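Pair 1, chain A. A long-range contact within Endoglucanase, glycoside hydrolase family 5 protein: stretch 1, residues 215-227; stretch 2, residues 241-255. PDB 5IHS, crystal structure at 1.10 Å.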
# COMPACT_ATOMS: atom_id res chain seq x y z
N ILE A 215 -7.22 -0.28 12.82
CA ILE A 215 -6.51 0.85 12.22
C ILE A 215 -5.01 0.57 12.27
O ILE A 215 -4.47 0.14 13.30
CB ILE A 215 -6.83 2.17 12.94
CG1 ILE A 215 -8.34 2.40 13.07
CG2 ILE A 215 -6.15 3.35 12.24
CD1 ILE A 215 -9.10 2.43 11.76
N MET A 216 -4.33 0.84 11.15
CA MET A 216 -2.88 0.81 11.07
C MET A 216 -2.39 2.16 10.55
O MET A 216 -3.18 2.98 10.07
CB MET A 216 -2.40 -0.31 10.14
CG MET A 216 -2.92 -1.69 10.53
SD MET A 216 -2.40 -3.02 9.43
CE MET A 216 -0.77 -3.36 10.07
N TYR A 217 -1.08 2.37 10.62
CA TYR A 217 -0.47 3.65 10.29
C TYR A 217 0.63 3.46 9.26
O TYR A 217 1.41 2.50 9.32
CB TYR A 217 0.05 4.35 11.57
CG TYR A 217 -1.08 4.50 12.57
CD1 TYR A 217 -1.37 3.47 13.44
CD2 TYR A 217 -1.89 5.62 12.59
CE1 TYR A 217 -2.44 3.56 14.32
CE2 TYR A 217 -2.94 5.73 13.48
CZ TYR A 217 -3.22 4.70 14.34
OH TYR A 217 -4.28 4.81 15.22
N THR A 218 0.68 4.38 8.31
CA THR A 218 1.59 4.27 7.18
C THR A 218 3.01 4.67 7.52
O THR A 218 3.25 5.72 8.11
CB THR A 218 1.11 5.20 6.07
OG1 THR A 218 -0.29 4.98 5.88
CG2 THR A 218 1.87 4.96 4.78
N LEU A 219 3.96 3.86 7.03
CA LEU A 219 5.37 4.20 6.97
C LEU A 219 5.84 4.06 5.53
O LEU A 219 5.65 3.01 4.91
CB LEU A 219 6.19 3.26 7.86
CG LEU A 219 7.70 3.48 7.84
CD1 LEU A 219 8.05 4.81 8.46
CD2 LEU A 219 8.40 2.35 8.57
N HIS A 220 6.43 5.12 4.97
CA HIS A 220 7.03 5.09 3.64
C HIS A 220 8.52 5.38 3.75
O HIS A 220 8.92 6.34 4.41
CB HIS A 220 6.42 6.14 2.72
CG HIS A 220 5.04 5.79 2.27
ND1 HIS A 220 4.32 6.58 1.41
CD2 HIS A 220 4.26 4.72 2.55
CE1 HIS A 220 3.15 6.01 1.17
NE2 HIS A 220 3.10 4.88 1.85
N PHE A 221 9.35 4.58 3.07
CA PHE A 221 10.79 4.80 3.08
C PHE A 221 11.37 4.60 1.69
O PHE A 221 10.87 3.81 0.89
CB PHE A 221 11.50 3.90 4.11
CG PHE A 221 11.54 2.45 3.73
CD1 PHE A 221 12.56 1.95 2.92
CD2 PHE A 221 10.56 1.57 4.15
CE1 PHE A 221 12.59 0.62 2.53
CE2 PHE A 221 10.60 0.23 3.77
CZ PHE A 221 11.60 -0.23 2.96
N TYR A 222 12.47 5.31 1.46
CA TYR A 222 13.24 5.25 0.22
C TYR A 222 14.68 5.12 0.68
O TYR A 222 15.24 6.11 1.20
CB TYR A 222 12.99 6.47 -0.68
CG TYR A 222 11.70 6.31 -1.49
CD1 TYR A 222 10.45 6.51 -0.92
CD2 TYR A 222 11.74 5.88 -2.82
CE1 TYR A 222 9.28 6.28 -1.65
CE2 TYR A 222 10.58 5.66 -3.55
CZ TYR A 222 9.35 5.87 -2.96
OH TYR A 222 8.23 5.65 -3.72
N PRO A 223 15.30 3.94 0.55
CA PRO A 223 16.55 3.64 1.28
C PRO A 223 17.78 4.39 0.80
O PRO A 223 18.80 4.38 1.51
CB PRO A 223 16.72 2.13 1.06
CG PRO A 223 16.01 1.88 -0.23
CD PRO A 223 14.82 2.79 -0.22
N GLY A 224 17.74 5.04 -0.36
CA GLY A 224 18.81 5.95 -0.72
C GLY A 224 18.85 7.19 0.16
O GLY A 224 19.88 7.86 0.24
N THR A 225 17.73 7.48 0.81
CA THR A 225 17.56 8.64 1.68
C THR A 225 17.35 8.26 3.14
O THR A 225 17.91 8.92 4.03
CB THR A 225 16.34 9.45 1.20
OG1 THR A 225 16.50 9.77 -0.19
CG2 THR A 225 16.17 10.73 2.02
N HIS A 226 16.57 7.22 3.39
CA HIS A 226 16.10 6.88 4.73
C HIS A 226 16.77 5.60 5.19
O HIS A 226 16.64 4.55 4.55
CB HIS A 226 14.59 6.68 4.71
CG HIS A 226 13.85 7.83 4.14
ND1 HIS A 226 12.91 7.69 3.14
CD2 HIS A 226 13.93 9.16 4.40
CE1 HIS A 226 12.43 8.88 2.83
NE2 HIS A 226 13.03 9.79 3.58
N LYS A 227 17.47 5.69 6.32
CA LYS A 227 18.27 4.58 6.82
C LYS A 227 17.95 4.31 8.28
O LYS A 227 16.77 4.25 8.64
CB LYS A 227 19.75 4.84 6.53
CG LYS A 227 19.99 5.12 5.05
CD LYS A 227 21.44 5.29 4.74
CE LYS A 227 21.64 6.05 3.43
NZ LYS A 227 21.39 5.25 2.23
N GLY A 241 2.84 1.07 20.83
CA GLY A 241 1.74 0.13 20.73
C GLY A 241 0.95 0.11 19.44
O GLY A 241 -0.06 -0.61 19.37
N ILE A 242 1.35 0.86 18.41
CA ILE A 242 0.59 0.88 17.16
C ILE A 242 1.16 -0.12 16.15
O ILE A 242 2.28 -0.62 16.31
CB ILE A 242 0.45 2.30 16.55
CG1 ILE A 242 1.81 2.90 16.19
CG2 ILE A 242 -0.34 3.22 17.48
CD1 ILE A 242 1.72 4.14 15.27
N ALA A 243 0.38 -0.40 15.11
CA ALA A 243 0.77 -1.27 14.02
C ALA A 243 1.03 -0.45 12.77
O ALA A 243 0.24 0.45 12.43
CB ALA A 243 -0.33 -2.30 13.74
N LEU A 244 2.12 -0.75 12.09
CA LEU A 244 2.56 -0.04 10.89
C LEU A 244 2.35 -0.92 9.66
O LEU A 244 2.44 -2.15 9.73
CB LEU A 244 4.05 0.29 10.99
CG LEU A 244 4.46 1.05 12.26
CD1 LEU A 244 5.94 1.32 12.25
CD2 LEU A 244 3.67 2.35 12.40
N PHE A 245 2.13 -0.27 8.52
CA PHE A 245 2.05 -0.93 7.22
C PHE A 245 2.86 -0.09 6.24
O PHE A 245 2.60 1.11 6.08
CB PHE A 245 0.58 -1.03 6.79
CG PHE A 245 0.27 -2.01 5.67
CD1 PHE A 245 0.98 -2.06 4.48
CD2 PHE A 245 -0.80 -2.88 5.81
CE1 PHE A 245 0.65 -2.96 3.48
CE2 PHE A 245 -1.13 -3.79 4.80
CZ PHE A 245 -0.41 -3.81 3.64
N VAL A 246 3.86 -0.70 5.60
CA VAL A 246 4.64 -0.01 4.57
C VAL A 246 3.87 -0.12 3.26
O VAL A 246 4.09 -1.03 2.45
CB VAL A 246 6.08 -0.53 4.50
CG1 VAL A 246 6.82 0.10 3.32
CG2 VAL A 246 6.82 -0.22 5.79
N THR A 247 2.94 0.81 3.03
CA THR A 247 2.15 0.73 1.81
C THR A 247 2.95 1.17 0.60
O THR A 247 2.49 0.95 -0.52
CB THR A 247 0.85 1.53 1.91
OG1 THR A 247 1.18 2.90 2.11
CG2 THR A 247 -0.06 1.02 3.03
N GLU A 248 4.11 1.79 0.80
CA GLU A 248 4.96 2.19 -0.31
C GLU A 248 6.41 2.27 0.17
O GLU A 248 6.70 2.91 1.19
CB GLU A 248 4.53 3.57 -0.83
CG GLU A 248 5.13 3.92 -2.16
CD GLU A 248 4.79 5.35 -2.57
OE1 GLU A 248 3.58 5.68 -2.66
OE2 GLU A 248 5.75 6.13 -2.78
N TYR A 249 7.31 1.66 -0.59
CA TYR A 249 8.74 1.88 -0.38
C TYR A 249 9.43 1.79 -1.73
O TYR A 249 8.94 1.13 -2.65
CB TYR A 249 9.37 0.87 0.62
CG TYR A 249 9.53 -0.51 0.01
CD1 TYR A 249 8.47 -1.40 -0.01
CD2 TYR A 249 10.74 -0.91 -0.55
CE1 TYR A 249 8.59 -2.65 -0.61
CE2 TYR A 249 10.87 -2.16 -1.16
CZ TYR A 249 9.79 -3.02 -1.19
OH TYR A 249 9.93 -4.23 -1.81
N GLY A 250 10.58 2.43 -1.84
CA GLY A 250 11.43 2.30 -3.00
C GLY A 250 12.73 1.56 -2.71
O GLY A 250 12.99 1.12 -1.60
N THR A 251 13.55 1.47 -3.75
CA THR A 251 14.90 0.91 -3.63
C THR A 251 15.98 1.98 -3.80
O THR A 251 17.17 1.65 -3.84
CB THR A 251 15.11 -0.17 -4.69
OG1 THR A 251 14.95 0.44 -5.97
CG2 THR A 251 14.14 -1.33 -4.51
N CYS A 252 15.59 3.25 -3.90
CA CYS A 252 16.48 4.31 -4.36
C CYS A 252 16.26 5.53 -3.48
O CYS A 252 15.68 5.45 -2.39
CB CYS A 252 16.20 4.58 -5.85
SG CYS A 252 14.51 4.99 -6.22
N ASP A 253 16.73 6.69 -3.91
CA ASP A 253 16.44 7.82 -3.04
C ASP A 253 14.99 8.30 -3.22
O ASP A 253 14.23 7.85 -4.09
CB ASP A 253 17.50 8.91 -3.11
CG ASP A 253 17.54 9.56 -4.42
OD1 ASP A 253 16.46 9.70 -5.01
OD2 ASP A 253 18.66 9.94 -4.85
N ALA A 254 14.60 9.20 -2.33
CA ALA A 254 13.20 9.57 -2.16
C ALA A 254 12.62 10.29 -3.36
O ALA A 254 11.40 10.38 -3.47
CB ALA A 254 13.04 10.42 -0.90
N SER A 255 13.45 10.80 -4.27
CA SER A 255 12.93 11.41 -5.48
C SER A 255 12.42 10.40 -6.48
O SER A 255 11.76 10.79 -7.45
CB SER A 255 14.03 12.23 -6.16
OG SER A 255 15.03 11.37 -6.69
O HOH W 1 -2.49 0.33 15.32

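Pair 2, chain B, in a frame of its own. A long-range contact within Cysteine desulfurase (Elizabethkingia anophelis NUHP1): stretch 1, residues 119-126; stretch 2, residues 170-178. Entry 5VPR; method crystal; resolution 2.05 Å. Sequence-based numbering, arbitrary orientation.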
# COMPACT_ATOMS: atom_id res chain seq x y z
N ASP B 119 -29.49 -12.03 4.47
CA ASP B 119 -29.25 -11.32 5.72
C ASP B 119 -27.88 -11.62 6.30
O ASP B 119 -27.68 -11.56 7.52
CB ASP B 119 -30.34 -11.63 6.76
CG ASP B 119 -31.34 -10.49 6.92
OD1 ASP B 119 -30.90 -9.32 6.97
OD2 ASP B 119 -32.55 -10.76 7.00
N ASP B 120 -26.92 -11.95 5.43
CA ASP B 120 -25.53 -12.10 5.85
C ASP B 120 -24.93 -10.73 6.17
O ASP B 120 -25.55 -9.69 5.94
CB ASP B 120 -24.73 -12.80 4.75
CG ASP B 120 -25.21 -14.22 4.50
OD1 ASP B 120 -25.85 -14.79 5.41
OD2 ASP B 120 -24.96 -14.76 3.40
N GLU B 121 -23.72 -10.74 6.72
CA GLU B 121 -23.08 -9.52 7.18
C GLU B 121 -21.66 -9.41 6.65
O GLU B 121 -20.96 -10.42 6.52
CB GLU B 121 -23.09 -9.45 8.72
CG GLU B 121 -24.48 -9.63 9.33
CD GLU B 121 -24.51 -9.38 10.82
OE1 GLU B 121 -25.63 -9.30 11.38
OE2 GLU B 121 -23.44 -9.26 11.44
N ILE B 122 -21.27 -8.18 6.31
CA ILE B 122 -19.92 -7.83 5.86
C ILE B 122 -19.37 -6.81 6.84
O ILE B 122 -20.04 -5.81 7.15
CB ILE B 122 -19.93 -7.24 4.43
CG1 ILE B 122 -20.58 -8.21 3.44
CG2 ILE B 122 -18.53 -6.89 3.99
CD1 ILE B 122 -19.92 -9.56 3.38
N ILE B 123 -18.15 -7.04 7.33
CA ILE B 123 -17.50 -6.14 8.28
C ILE B 123 -16.29 -5.52 7.59
O ILE B 123 -15.46 -6.23 7.02
CB ILE B 123 -17.09 -6.88 9.57
CG1 ILE B 123 -18.31 -7.49 10.26
CG2 ILE B 123 -16.37 -5.93 10.49
CD1 ILE B 123 -18.00 -8.25 11.57
N ILE B 124 -16.20 -4.19 7.65
CA ILE B 124 -15.07 -3.47 7.08
C ILE B 124 -14.51 -2.51 8.13
O ILE B 124 -15.20 -2.13 9.08
CB ILE B 124 -15.44 -2.69 5.79
CG1 ILE B 124 -16.46 -1.59 6.12
CG2 ILE B 124 -15.99 -3.64 4.73
CD1 ILE B 124 -16.78 -0.70 4.93
N SER B 125 -13.25 -2.14 7.94
CA SER B 125 -12.64 -1.14 8.81
C SER B 125 -12.98 0.27 8.32
O SER B 125 -13.39 0.46 7.17
CB SER B 125 -11.12 -1.34 8.86
OG SER B 125 -10.55 -1.41 7.56
N TYR B 126 -12.81 1.24 9.21
CA TYR B 126 -13.19 2.66 9.01
C TYR B 126 -13.11 3.19 7.57
O TYR B 126 -12.03 3.31 7.00
CB TYR B 126 -12.32 3.56 9.91
N LYS B 170 -23.52 -15.31 10.58
CA LYS B 170 -23.91 -14.38 9.53
C LYS B 170 -22.72 -13.73 8.84
O LYS B 170 -22.86 -13.27 7.71
CB LYS B 170 -24.83 -13.31 10.11
CG LYS B 170 -26.17 -13.84 10.60
CD LYS B 170 -27.01 -14.31 9.42
CE LYS B 170 -28.40 -14.73 9.86
NZ LYS B 170 -29.23 -15.16 8.69
N THR B 171 -21.56 -13.69 9.50
CA THR B 171 -20.40 -12.96 8.97
C THR B 171 -19.77 -13.73 7.81
O THR B 171 -19.22 -14.81 8.02
CB THR B 171 -19.35 -12.72 10.04
OG1 THR B 171 -19.97 -12.33 11.28
CG2 THR B 171 -18.38 -11.65 9.56
N LYS B 172 -19.81 -13.15 6.61
CA LYS B 172 -19.26 -13.84 5.45
C LYS B 172 -17.96 -13.25 4.95
O LYS B 172 -17.20 -13.96 4.27
CB LYS B 172 -20.29 -13.84 4.31
CG LYS B 172 -21.57 -14.59 4.66
CD LYS B 172 -21.25 -15.97 5.23
CE LYS B 172 -22.49 -16.68 5.75
NZ LYS B 172 -23.42 -17.05 4.66
N LEU B 173 -17.68 -11.98 5.25
CA LEU B 173 -16.45 -11.36 4.79
C LEU B 173 -16.06 -10.25 5.74
O LEU B 173 -16.91 -9.45 6.17
CB LEU B 173 -16.58 -10.82 3.36
CG LEU B 173 -15.22 -10.37 2.82
CD1 LEU B 173 -14.88 -11.01 1.50
CD2 LEU B 173 -15.17 -8.86 2.70
N VAL B 174 -14.78 -10.21 6.08
CA VAL B 174 -14.20 -9.16 6.90
C VAL B 174 -13.06 -8.57 6.10
O VAL B 174 -12.19 -9.31 5.61
CB VAL B 174 -13.69 -9.70 8.26
CG1 VAL B 174 -13.02 -8.57 9.06
CG2 VAL B 174 -14.83 -10.35 9.04
N SER B 175 -13.06 -7.26 5.94
CA SER B 175 -12.04 -6.58 5.16
C SER B 175 -11.39 -5.50 6.02
O SER B 175 -12.08 -4.61 6.52
CB SER B 175 -12.63 -5.96 3.89
OG SER B 175 -11.61 -5.23 3.23
N VAL B 176 -10.08 -5.57 6.16
CA VAL B 176 -9.33 -4.64 7.01
C VAL B 176 -8.10 -4.17 6.24
O VAL B 176 -7.43 -4.97 5.58
CB VAL B 176 -8.92 -5.30 8.35
CG1 VAL B 176 -8.23 -4.30 9.26
CG2 VAL B 176 -10.11 -5.92 9.06
N ASN B 177 -7.79 -2.88 6.34
CA ASN B 177 -6.50 -2.40 5.85
C ASN B 177 -5.41 -2.69 6.88
O ASN B 177 -5.60 -2.50 8.09
CB ASN B 177 -6.55 -0.90 5.52
N GLN B 178 -4.26 -3.18 6.40
CA GLN B 178 -3.18 -3.53 7.32
C GLN B 178 -2.53 -2.28 7.89
O GLN B 178 -2.15 -2.24 9.07
CB GLN B 178 -2.16 -4.42 6.61
CG GLN B 178 -1.03 -4.91 7.53
CD GLN B 178 -0.20 -6.01 6.88
OE1 GLN B 178 -0.45 -6.40 5.75
NE2 GLN B 178 0.79 -6.52 7.60
O HOH W 2 -20.88 -9.90 11.65

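What backbone geometry do the two pairs share? In each, two neighbouring strands run in parallel, and 14 central residues superpose with an RMSD of 0.9 Å. L219(A) falls on E121(B), H220(A) on I122(B) and F221(A) on I123(B), while V246(A) to G250(A) fall on T171(B) to S175(B). Both pairs use the alternating ladder of parallel sheets, in which one residue bonds to two residues of its neighbour. L219(A) N donates to F245(A) O at 3.2 Å, as E121(B) N does to K170(B) O at 2.8 Å. Further on, G250(A) N reaches F221(A) O at 3.1 Å, matched by S175(B) N to I123(B) O at 2.8 Å.

Where does the ladder differ? In pair 2 the middle rungs are made: K172(B) N donates to E121(B) O at 3.0 Å and I123(B) N to L173(B) O at 2.9 Å. In pair 1 the matching atoms stand apart, with T247(A) N 4.0 Å from L219(A) O and F221(A) N 3.7 Å from E248(A) O. L219(A) O, F221(A) N and E248(A) O find no partner in the model. The strand axes in pair 1 diverge by 48°, against 5° in pair 2.

How do side chains fill the matched positions of the middle? Pair 1 spends a histidine where pair 2 has an isoleucine. H220(A) NE2 donates to T247(A) OG1 at 2.8 Å, at the ring's edge, while E248(A) CB lies over one ring face, 3.4 Å from its centroid. At the same place in pair 2, I122(B) CD1 simply packs on L173(B) CB at 3.6 Å. The next position likewise trades an aromatic for an aliphatic: Y249(A) CB sits over the face of the F221(A) ring, whereas I123(B) CB meets V174(B) CG2 at 4.2 Å.

How does polar chemistry tie the strands? T247(A) and K172(B) coincide, yet the lysine reaches back to D120(B), the counterpart of T218(A): its NZ forms a salt bridge with D120(B) OD2 at 3.0 Å, though the hydrogen bond within it is weak. A water also joins E121(B) OE2 and T171(B) OG1, at 2.6 Å from each. In pair 1, Y222(A) OH instead donates to E248(A) OE2 at 2.7 Å, and its ring lies across G250(A), whose CA is 3.5 Å from Y222(A) CE2. A CB on that glycine would clash with this ring atom; the matched S175(B) faces the smaller I124(B), and its CB lies 4.2 Å from I124(B) CG2.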